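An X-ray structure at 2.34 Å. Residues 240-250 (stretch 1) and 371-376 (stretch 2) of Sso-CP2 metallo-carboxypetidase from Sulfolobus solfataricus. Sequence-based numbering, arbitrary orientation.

Stretch 1, residues 240-250: EERELIKKYDI
Stretch 2, residues 371-376: PQVIPN

Packing of a helix end (Glu240 to Ile250) against a short strand and the turn after it (Pro371 to Asn376) in Sso-CP2 metallo-carboxypeptidase. Residues 240-247 are helical, with phi/psi near -65/-38 from Glu240 to Lys246, and continue a helix that begins earlier in the chain. Gln372 (-92/121), Val373 (-111/120) and Ile374 (-120/149) form an extended strand, and Pro375 (-70/-22) turns the chain out of it; Pro371 (-63/138) and Asn376 (-171/158, chi1 p), at the ends, make no contact. The two segments run in opposite senses: Glu241 lies beside Pro375 (CA to CA 6.0 Å), Leu244 beside Ile374 (CA to CA 5.9 Å), and the residues after the helix approach Gln372 and Ile374. No direct hydrogen bond crosses the contact, which buries 384 Å² in all; apolar packing and one bridging water join the two sides.

The helix is held by i to i+4 bonds from Leu244 N to Glu240 O (2.9 Å), Ile245 N to Glu241 O (3.2 Å), Lys246 N to Arg242 O (3.2 Å) and Lys247 N to Glu243 O (3.1 Å). Glu240 (chi1 t, chi2 p) makes no contact with the strand. Glu241 (m, t) points sideways and lays its aliphatic part on the proline ring, CG to Pro375 CB 4.0 Å, while its carboxylate oxygens are hydrogen-bonded outside this contact. Arg242 (m, t, m) points away, and Glu243 is modelled only to CB.

Leu244 (m, t) points toward the strand and packs on both Val373 and Pro375. Its CB meets Pro375 CD at 4.1 Å, and its CD2 lies 4.2 Å from Val373 CB (chi1 t) and 3.7 Å from Val373 O. Its own carbonyl reaches the strand through water: water 1 donates to Leu244 O (2.6 Å) and to Val373 O (2.5 Å), so two carbonyls, which cannot bond to each other, share one donor. Ile245 (m, t) starts sideways, but its end comes nearer, with CG1 4.3 Å from Pro375 CG. Pro375, whose CA-to-CB bond points toward the helix and whose ring is C-gamma endo, thus meets Glu241 and, one turn later, the adjacent Leu244 and Ile245.

Lys246 is modelled only to CB. Lys247 (-84/-16; m, t, t, chi4 127°) is exposed; its backbone O passes 4.0 Å from Gln372 OE1, a contact between two acceptors and not a hydrogen bond. In this last turn Lys247 N bonds weakly to Leu244 O (3.1 Å), and Tyr248 N makes weak bonds to Leu244 O (3.0 Å) and Ile245 O (3.3 Å).

Tyr248, the first residue to leave helical geometry (-59/118), has chi1 t and chi2 45°. Its CB points sideways, but the ring comes nearer, bringing CD1 to 3.3 Å from Ile374 CG2, a tight apolar contact met obliquely; Ile374 adopts p, t. Asp249 (-96/111, chi1 t) sets CB 4.2 Å from Gln372 OE1, with the Gln372 CA-to-CB bond toward stretch 1 and its rotamer m, m. Ile250 (-123/123; m, t) continues the extended chain out of reach of the strand.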

# COMPACT_ATOMS: atom_id res chain seq x y z
N GLU A 240 10.82 -6.67 40.58
CA GLU A 240 10.32 -7.99 40.24
C GLU A 240 10.12 -8.10 38.73
O GLU A 240 10.48 -9.11 38.12
CB GLU A 240 9.02 -8.29 40.98
CG GLU A 240 8.23 -9.51 40.49
CD GLU A 240 8.99 -10.82 40.64
OE1 GLU A 240 10.09 -10.81 41.24
OE2 GLU A 240 8.48 -11.86 40.18
N GLU A 241 9.55 -7.06 38.14
CA GLU A 241 9.31 -7.03 36.71
C GLU A 241 10.62 -7.13 35.93
O GLU A 241 10.70 -7.82 34.92
CB GLU A 241 8.51 -5.79 36.32
CG GLU A 241 7.02 -5.93 36.62
CD GLU A 241 6.26 -4.61 36.59
OE1 GLU A 241 6.83 -3.59 36.16
OE2 GLU A 241 5.08 -4.61 37.02
N ARG A 242 11.66 -6.45 36.42
CA ARG A 242 12.98 -6.54 35.80
C ARG A 242 13.54 -7.95 35.96
O ARG A 242 14.24 -8.45 35.07
CB ARG A 242 13.94 -5.52 36.42
CG ARG A 242 13.71 -4.09 35.97
CD ARG A 242 14.89 -3.19 36.33
NE ARG A 242 14.94 -2.87 37.75
CZ ARG A 242 14.32 -1.84 38.32
NH1 ARG A 242 13.59 -1.01 37.60
NH2 ARG A 242 14.44 -1.64 39.63
N GLU A 243 13.24 -8.58 37.09
CA GLU A 243 13.69 -9.94 37.35
C GLU A 243 13.06 -10.93 36.37
O GLU A 243 13.75 -11.77 35.79
CB GLU A 243 13.34 -10.35 38.78
N LEU A 244 11.74 -10.82 36.17
CA LEU A 244 11.03 -11.73 35.28
C LEU A 244 11.54 -11.61 33.85
O LEU A 244 11.65 -12.61 33.13
CB LEU A 244 9.52 -11.46 35.33
CG LEU A 244 8.85 -11.71 36.69
CD1 LEU A 244 7.40 -11.27 36.66
CD2 LEU A 244 8.94 -13.18 37.09
N ILE A 245 11.87 -10.39 33.43
CA ILE A 245 12.40 -10.17 32.10
C ILE A 245 13.75 -10.87 31.95
O ILE A 245 14.07 -11.39 30.88
CB ILE A 245 12.53 -8.66 31.79
CG1 ILE A 245 11.14 -8.04 31.66
CG2 ILE A 245 13.32 -8.43 30.50
CD1 ILE A 245 11.13 -6.53 31.59
N LYS A 246 14.53 -10.87 33.02
CA LYS A 246 15.83 -11.53 33.03
C LYS A 246 15.69 -13.04 32.87
O LYS A 246 16.54 -13.69 32.26
CB LYS A 246 16.59 -11.20 34.32
N LYS A 247 14.62 -13.60 33.43
CA LYS A 247 14.39 -15.04 33.37
C LYS A 247 13.70 -15.46 32.08
O LYS A 247 13.69 -16.65 31.75
CB LYS A 247 13.53 -15.48 34.56
CG LYS A 247 14.18 -15.26 35.92
CD LYS A 247 13.21 -15.57 37.04
CE LYS A 247 13.72 -15.06 38.38
NZ LYS A 247 12.70 -14.21 39.06
N TYR A 248 13.12 -14.51 31.35
CA TYR A 248 12.40 -14.84 30.13
C TYR A 248 13.33 -15.54 29.15
O TYR A 248 14.34 -14.97 28.72
CB TYR A 248 11.79 -13.58 29.49
CG TYR A 248 10.83 -13.87 28.35
CD1 TYR A 248 9.87 -14.86 28.46
CD2 TYR A 248 10.89 -13.14 27.17
CE1 TYR A 248 9.00 -15.13 27.42
CE2 TYR A 248 10.02 -13.40 26.13
CZ TYR A 248 9.08 -14.39 26.26
OH TYR A 248 8.21 -14.65 25.22
N ASP A 249 13.00 -16.78 28.81
CA ASP A 249 13.90 -17.66 28.09
C ASP A 249 13.63 -17.62 26.59
O ASP A 249 12.60 -18.10 26.12
CB ASP A 249 13.77 -19.08 28.62
CG ASP A 249 14.93 -19.98 28.21
OD1 ASP A 249 16.01 -19.45 27.87
OD2 ASP A 249 14.76 -21.21 28.25
N ILE A 250 14.58 -17.06 25.84
CA ILE A 250 14.45 -16.88 24.40
C ILE A 250 15.60 -17.55 23.66
O ILE A 250 16.77 -17.24 23.90
CB ILE A 250 14.46 -15.38 24.03
CG1 ILE A 250 13.24 -14.68 24.63
CG2 ILE A 250 14.48 -15.19 22.51
CD1 ILE A 250 13.26 -13.17 24.51
N PRO A 371 6.84 -23.26 35.35
CA PRO A 371 6.07 -22.30 34.56
C PRO A 371 6.84 -21.02 34.27
O PRO A 371 7.51 -20.49 35.16
CB PRO A 371 4.86 -21.99 35.45
CG PRO A 371 4.75 -23.15 36.37
CD PRO A 371 6.15 -23.60 36.61
N GLN A 372 6.75 -20.52 33.04
CA GLN A 372 7.41 -19.29 32.66
C GLN A 372 6.47 -18.10 32.87
O GLN A 372 5.39 -18.04 32.29
CB GLN A 372 7.88 -19.37 31.21
CG GLN A 372 8.84 -20.52 30.96
CD GLN A 372 10.09 -20.44 31.82
OE1 GLN A 372 10.88 -19.51 31.69
NE2 GLN A 372 10.25 -21.40 32.73
N VAL A 373 6.90 -17.17 33.71
CA VAL A 373 6.08 -16.05 34.15
C VAL A 373 6.61 -14.76 33.55
O VAL A 373 7.77 -14.40 33.78
CB VAL A 373 6.11 -15.93 35.69
CG1 VAL A 373 5.12 -14.87 36.18
CG2 VAL A 373 5.80 -17.26 36.34
N ILE A 374 5.78 -14.07 32.76
CA ILE A 374 6.16 -12.77 32.20
C ILE A 374 5.20 -11.68 32.68
O ILE A 374 4.03 -11.96 32.92
CB ILE A 374 6.23 -12.81 30.67
CG1 ILE A 374 4.92 -13.33 30.08
CG2 ILE A 374 7.40 -13.67 30.23
CD1 ILE A 374 4.85 -13.22 28.57
N PRO A 375 5.70 -10.44 32.82
CA PRO A 375 4.87 -9.38 33.39
C PRO A 375 3.73 -8.93 32.47
O PRO A 375 2.75 -8.36 32.94
CB PRO A 375 5.87 -8.24 33.60
CG PRO A 375 6.94 -8.48 32.59
CD PRO A 375 7.03 -9.96 32.43
N ASN A 376 3.88 -9.19 31.17
CA ASN A 376 2.83 -8.88 30.19
C ASN A 376 3.18 -9.48 28.84
O ASN A 376 4.34 -9.75 28.57
CB ASN A 376 2.64 -7.37 30.05
CG ASN A 376 3.89 -6.67 29.54
OD1 ASN A 376 4.74 -6.25 30.33
ND2 ASN A 376 4.01 -6.54 28.23
O HOH W 1 10.15 -14.76 32.97